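DUF1573 domain-containing protein (Porphyromonas gingivalis, PDB 2QSV) is of unknown function but may be a cysteine-type peptidase, its C-terminal part forming two Ig-like beta-sandwich domains. Local coordinates at residues Leu10-Val22 and Arg61-Met73. Residues are numbered along the deposited sequence; the frame is centred on the assembly and turned at random.
Sequences LLFPISMPEDEGV and RELNLSLAVPRNM
L67, at the end of strand 61-67, packs on F12, in the loop that crosses from one sheet of an Ig-like (E-set) beta sandwich to the other. L10 lies in strand 9-11, beside strand 94-105, and F12 follows directly; V22 begins strand 22-29, the antiparallel neighbour of 61-67. The two segments thus bring both sheets together at one end of the domain. With chi1 at -172°, CG of L67 lies opposite the backbone N and beside the carbonyl carbon, which carries the methyls to F12 and S15. Its CB packs 3.7 Å from F12 CE1 and 3.6 Å from G21 O. CG lies near D19 O, and from there the two methyls part. CD1 sits over the centre of the F12 ring, 4.1 Å from the centroid and almost on the ring normal, a CH-pi contact. CD2 turns to the polar lining of the loop, 3.6 Å from S15 OG, which donates a hydrogen bond to P13 O, and 3.7 Å from D19 O. F12 also touches V23 and L103, from strands of the two sheets, while L10 CD1 meets L65 CD2 where the two leucines cross at about a right angle. V22 and S66 form a non-hydrogen-bonded antiparallel pair, with V22 CG2 against N64 CB. Three waters bridge the backbones from the end of the strand onward: one links G21 N with L67 O, another accepts a hydrogen bond from V69 N and donates to P17 O and D19 O, and the last joins P17 O to V69 O. A single direct backbone bond crosses, L67 N to G21 O, 2.8 Å long and nearly straight at 166°.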
loop_
_atom_site.group_PDB
_atom_site.type_symbol
_atom_site.label_atom_id
_atom_site.label_comp_id
_atom_site.label_asym_id
_atom_site.label_seq_id
_atom_site.Cartn_x
_atom_site.Cartn_y
_atom_site.Cartn_z
ATOM N N LEU A 10 -7.635 -1.723 -3.518
ATOM C CA LEU A 10 -7.553 -0.997 -4.788
ATOM C C LEU A 10 -6.207 -0.274 -4.807
ATOM O O LEU A 10 -5.763 0.250 -3.782
ATOM C CB LEU A 10 -8.715 -0.019 -4.959
ATOM C CG LEU A 10 -10.178 -0.496 -5.080
ATOM C CD1 LEU A 10 -11.121 0.695 -5.074
ATOM C CD2 LEU A 10 -10.430 -1.360 -6.322
ATOM N N LEU A 11 -5.540 -0.274 -5.952
ATOM C CA LEU A 11 -4.164 0.211 -6.010
ATOM C C LEU A 11 -3.994 1.095 -7.221
ATOM O O LEU A 11 -4.213 0.647 -8.353
ATOM C CB LEU A 11 -3.175 -0.959 -6.029
ATOM C CG LEU A 11 -1.675 -0.691 -6.201
ATOM C CD1 LEU A 11 -1.031 0.206 -5.053
ATOM C CD2 LEU A 11 -0.949 -2.036 -6.301
ATOM N N PHE A 12 -3.688 2.370 -6.974
ATOM C CA PHE A 12 -3.392 3.304 -8.045
ATOM C C PHE A 12 -1.999 2.953 -8.620
ATOM O O PHE A 12 -1.172 2.378 -7.923
ATOM C CB PHE A 12 -3.430 4.754 -7.537
ATOM C CG PHE A 12 -4.810 5.344 -7.465
ATOM C CD1 PHE A 12 -5.420 5.874 -8.603
ATOM C CD2 PHE A 12 -5.496 5.375 -6.262
ATOM C CE1 PHE A 12 -6.718 6.411 -8.556
ATOM C CE2 PHE A 12 -6.778 5.927 -6.183
ATOM C CZ PHE A 12 -7.398 6.455 -7.348
ATOM N N PRO A 13 -1.753 3.272 -9.912
ATOM C CA PRO A 13 -0.362 3.119 -10.368
ATOM C C PRO A 13 0.586 4.103 -9.616
ATOM O O PRO A 13 0.115 5.108 -9.047
ATOM C CB PRO A 13 -0.419 3.459 -11.856
ATOM C CG PRO A 13 -1.724 4.213 -12.059
ATOM C CD PRO A 13 -2.663 3.762 -10.963
ATOM N N ILE A 14 1.887 3.829 -9.652
ATOM C CA ILE A 14 2.910 4.820 -9.252
ATOM C C ILE A 14 2.551 6.146 -9.893
ATOM O O ILE A 14 2.347 6.226 -11.118
ATOM C CB ILE A 14 4.294 4.443 -9.744
ATOM C CG1 ILE A 14 4.638 3.027 -9.267
ATOM C CG2 ILE A 14 5.352 5.494 -9.262
ATOM C CD1 ILE A 14 5.631 2.313 -10.152
ATOM N N SER A 15 2.433 7.177 -9.064
ATOM C CA SER A 15 1.948 8.477 -9.526
ATOM C C SER A 15 2.735 9.631 -8.966
ATOM O O SER A 15 3.195 9.579 -7.811
ATOM C CB SER A 15 0.503 8.702 -9.057
ATOM O OG SER A 15 -0.373 7.722 -9.558
HETATM N N MSE A 16 2.825 10.686 -9.777
HETATM C CA MSE A 16 3.290 11.998 -9.327
HETATM C C MSE A 16 2.096 12.884 -8.935
HETATM O O MSE A 16 0.952 12.586 -9.314
HETATM C CB MSE A 16 4.128 12.648 -10.404
HETATM C CG MSE A 16 5.377 11.866 -10.705
HETATM SE SE MSE A 16 6.312 12.728 -12.164
HETATM C CE MSE A 16 7.926 11.674 -12.151
ATOM N N PRO A 17 2.338 13.951 -8.134
ATOM C CA PRO A 17 1.187 14.693 -7.604
ATOM C C PRO A 17 0.189 15.191 -8.637
ATOM O O PRO A 17 -0.977 15.336 -8.307
ATOM C CB PRO A 17 1.828 15.886 -6.902
ATOM C CG PRO A 17 3.161 15.384 -6.483
ATOM C CD PRO A 17 3.618 14.478 -7.618
ATOM N N GLU A 18 0.640 15.465 -9.861
ATOM C CA GLU A 18 -0.242 15.985 -10.910
ATOM C C GLU A 18 -0.889 14.911 -11.784
ATOM O O GLU A 18 -1.729 15.225 -12.645
ATOM C CB GLU A 18 0.508 16.974 -11.810
ATOM C CG GLU A 18 0.864 18.300 -11.127
ATOM C CD GLU A 18 -0.364 19.191 -10.802
ATOM O OE1 GLU A 18 -1.487 18.656 -10.570
ATOM O OE2 GLU A 18 -0.203 20.445 -10.764
ATOM N N ASP A 19 -0.498 13.654 -11.587
ATOM C CA ASP A 19 -1.113 12.558 -12.328
ATOM C C ASP A 19 -2.622 12.461 -12.118
ATOM O O ASP A 19 -3.151 12.767 -11.056
ATOM C CB ASP A 19 -0.415 11.226 -12.043
ATOM C CG ASP A 19 0.913 11.128 -12.748
ATOM O OD1 ASP A 19 1.183 12.003 -13.588
ATOM O OD2 ASP A 19 1.708 10.217 -12.492
ATOM N N GLU A 20 -3.296 12.065 -13.185
ATOM C CA GLU A 20 -4.692 11.676 -13.136
ATOM C C GLU A 20 -4.689 10.158 -13.115
ATOM O O GLU A 20 -3.650 9.531 -13.335
ATOM C CB GLU A 20 -5.421 12.218 -14.364
ATOM C CG GLU A 20 -5.187 13.714 -14.557
ATOM C CD GLU A 20 -6.429 14.477 -15.017
ATOM O OE1 GLU A 20 -6.825 14.339 -16.207
ATOM O OE2 GLU A 20 -6.991 15.237 -14.184
ATOM N N GLY A 21 -5.826 9.550 -12.840
ATOM C CA GLY A 21 -5.839 8.106 -12.707
ATOM C C GLY A 21 -7.138 7.689 -12.086
ATOM O O GLY A 21 -7.790 8.485 -11.428
ATOM N N VAL A 22 -7.510 6.439 -12.295
ATOM C CA VAL A 22 -8.810 5.984 -11.866
ATOM C C VAL A 22 -8.711 4.530 -11.446
ATOM O O VAL A 22 -7.985 3.750 -12.044
ATOM C CB VAL A 22 -9.911 6.280 -12.956
ATOM C CG1 VAL A 22 -9.686 5.434 -14.198
ATOM C CG2 VAL A 22 -11.337 6.086 -12.392
ATOM N N ARG A 61 -23.737 -2.490 -9.729
ATOM C CA ARG A 61 -23.126 -1.143 -9.918
ATOM C C ARG A 61 -21.581 -0.968 -9.846
ATOM O O ARG A 61 -20.884 -1.796 -9.250
ATOM C CB ARG A 61 -23.770 -0.144 -8.967
ATOM C CG ARG A 61 -23.042 1.160 -8.937
ATOM C CD ARG A 61 -23.353 1.925 -7.715
ATOM N NE ARG A 61 -24.008 3.169 -8.083
ATOM C CZ ARG A 61 -25.325 3.337 -8.201
ATOM N NH1 ARG A 61 -26.170 2.334 -7.986
ATOM N NH2 ARG A 61 -25.801 4.523 -8.561
ATOM N N GLU A 62 -21.073 0.143 -10.405
ATOM C CA GLU A 62 -19.629 0.450 -10.429
ATOM C C GLU A 62 -19.244 1.794 -9.821
ATOM O O GLU A 62 -19.914 2.814 -10.049
ATOM C CB GLU A 62 -19.096 0.424 -11.858
ATOM C CG GLU A 62 -19.125 -0.948 -12.502
ATOM C CD GLU A 62 -18.617 -0.952 -13.947
ATOM O OE1 GLU A 62 -18.179 0.113 -14.455
ATOM O OE2 GLU A 62 -18.650 -2.033 -14.582
ATOM N N LEU A 63 -18.140 1.793 -9.077
ATOM C CA LEU A 63 -17.595 3.029 -8.522
ATOM C C LEU A 63 -16.212 3.309 -9.128
ATOM O O LEU A 63 -15.324 2.439 -9.120
ATOM C CB LEU A 63 -17.545 2.984 -6.977
ATOM C CG LEU A 63 -18.777 2.433 -6.228
ATOM C CD1 LEU A 63 -18.529 2.305 -4.730
ATOM C CD2 LEU A 63 -20.034 3.270 -6.509
ATOM N N ASN A 64 -16.060 4.514 -9.671
ATOM C CA ASN A 64 -14.789 4.957 -10.247
ATOM C C ASN A 64 -14.164 6.039 -9.386
ATOM O O ASN A 64 -14.648 7.162 -9.345
ATOM C CB ASN A 64 -14.958 5.450 -11.698
ATOM C CG ASN A 64 -15.611 4.400 -12.598
ATOM O OD1 ASN A 64 -16.691 4.631 -13.145
ATOM N ND2 ASN A 64 -14.984 3.239 -12.717
ATOM N N LEU A 65 -13.100 5.672 -8.683
ATOM C CA LEU A 65 -12.383 6.598 -7.828
ATOM C C LEU A 65 -11.307 7.281 -8.666
ATOM O O LEU A 65 -10.376 6.629 -9.154
ATOM C CB LEU A 65 -11.756 5.847 -6.650
ATOM C CG LEU A 65 -12.607 5.219 -5.540
ATOM C CD1 LEU A 65 -13.651 4.202 -6.032
ATOM C CD2 LEU A 65 -11.654 4.545 -4.569
ATOM N N SER A 66 -11.459 8.587 -8.838
ATOM C CA SER A 66 -10.469 9.421 -9.510
ATOM C C SER A 66 -9.404 9.900 -8.550
ATOM O O SER A 66 -9.709 10.336 -7.439
ATOM C CB SER A 66 -11.127 10.665 -10.106
ATOM O OG SER A 66 -11.971 10.299 -11.176
ATOM N N LEU A 67 -8.160 9.887 -9.021
ATOM C CA LEU A 67 -7.053 10.379 -8.252
ATOM C C LEU A 67 -7.105 11.887 -8.165
ATOM O O LEU A 67 -7.212 12.568 -9.173
ATOM C CB LEU A 67 -5.719 9.928 -8.881
ATOM C CG LEU A 67 -4.446 10.208 -8.080
ATOM C CD1 LEU A 67 -4.427 9.534 -6.682
ATOM C CD2 LEU A 67 -3.219 9.775 -8.924
ATOM N N ALA A 68 -6.987 12.398 -6.950
ATOM C CA ALA A 68 -6.940 13.828 -6.705
ATOM C C ALA A 68 -5.971 14.069 -5.556
ATOM O O ALA A 68 -6.386 14.118 -4.412
ATOM C CB ALA A 68 -8.377 14.361 -6.357
ATOM N N VAL A 69 -4.676 14.175 -5.849
ATOM C CA VAL A 69 -3.693 14.272 -4.776
ATOM C C VAL A 69 -3.788 15.660 -4.145
ATOM O O VAL A 69 -3.714 16.650 -4.849
ATOM C CB VAL A 69 -2.208 13.991 -5.233
ATOM C CG1 VAL A 69 -1.214 14.242 -4.062
ATOM C CG2 VAL A 69 -2.050 12.586 -5.788
ATOM N N PRO A 70 -3.952 15.724 -2.817
ATOM C CA PRO A 70 -3.913 17.024 -2.158
ATOM C C PRO A 70 -2.589 17.741 -2.418
ATOM O O PRO A 70 -1.510 17.127 -2.356
ATOM C CB PRO A 70 -4.050 16.679 -0.669
ATOM C CG PRO A 70 -4.658 15.355 -0.632
ATOM C CD PRO A 70 -4.189 14.631 -1.861
ATOM N N ARG A 71 -2.676 19.031 -2.732
ATOM C CA ARG A 71 -1.501 19.881 -2.916
ATOM C C ARG A 71 -0.685 19.767 -1.632
ATOM O O ARG A 71 -1.251 19.664 -0.543
ATOM C CB ARG A 71 -1.958 21.326 -3.130
ATOM C CG ARG A 71 -1.054 22.198 -3.988
ATOM C CD ARG A 71 -1.748 23.554 -4.240
ATOM N NE ARG A 71 -0.832 24.615 -4.663
ATOM C CZ ARG A 71 0.073 25.189 -3.873
ATOM N NH1 ARG A 71 0.220 24.793 -2.612
ATOM N NH2 ARG A 71 0.850 26.155 -4.347
ATOM N N ASN A 72 0.633 19.764 -1.741
ATOM C CA ASN A 72 1.485 19.588 -0.548
ATOM C C ASN A 72 1.346 18.224 0.205
ATOM O O ASN A 72 1.834 18.105 1.336
ATOM C CB ASN A 72 1.310 20.762 0.473
ATOM C CG ASN A 72 1.270 22.165 -0.195
ATOM O OD1 ASN A 72 2.125 22.500 -1.045
ATOM N ND2 ASN A 72 0.274 22.987 0.199
HETATM N N MSE A 73 0.657 17.222 -0.364
HETATM C CA MSE A 73 0.794 15.853 0.163
HETATM C C MSE A 73 2.240 15.418 -0.173
HETATM O O MSE A 73 2.663 15.486 -1.317
HETATM C CB MSE A 73 -0.229 14.883 -0.465
HETATM C CG MSE A 73 -0.151 13.408 0.037
HETATM SE SE MSE A 73 -1.412 12.235 -0.611
HETATM C CE MSE A 73 -2.494 12.281 0.764
HETATM O O HOH W 1 -3.787 14.239 -8.610
HETATM O O HOH W 2 -1.452 17.527 -6.544
HETATM O O HOH W 3 -7.733 11.787 -11.966
#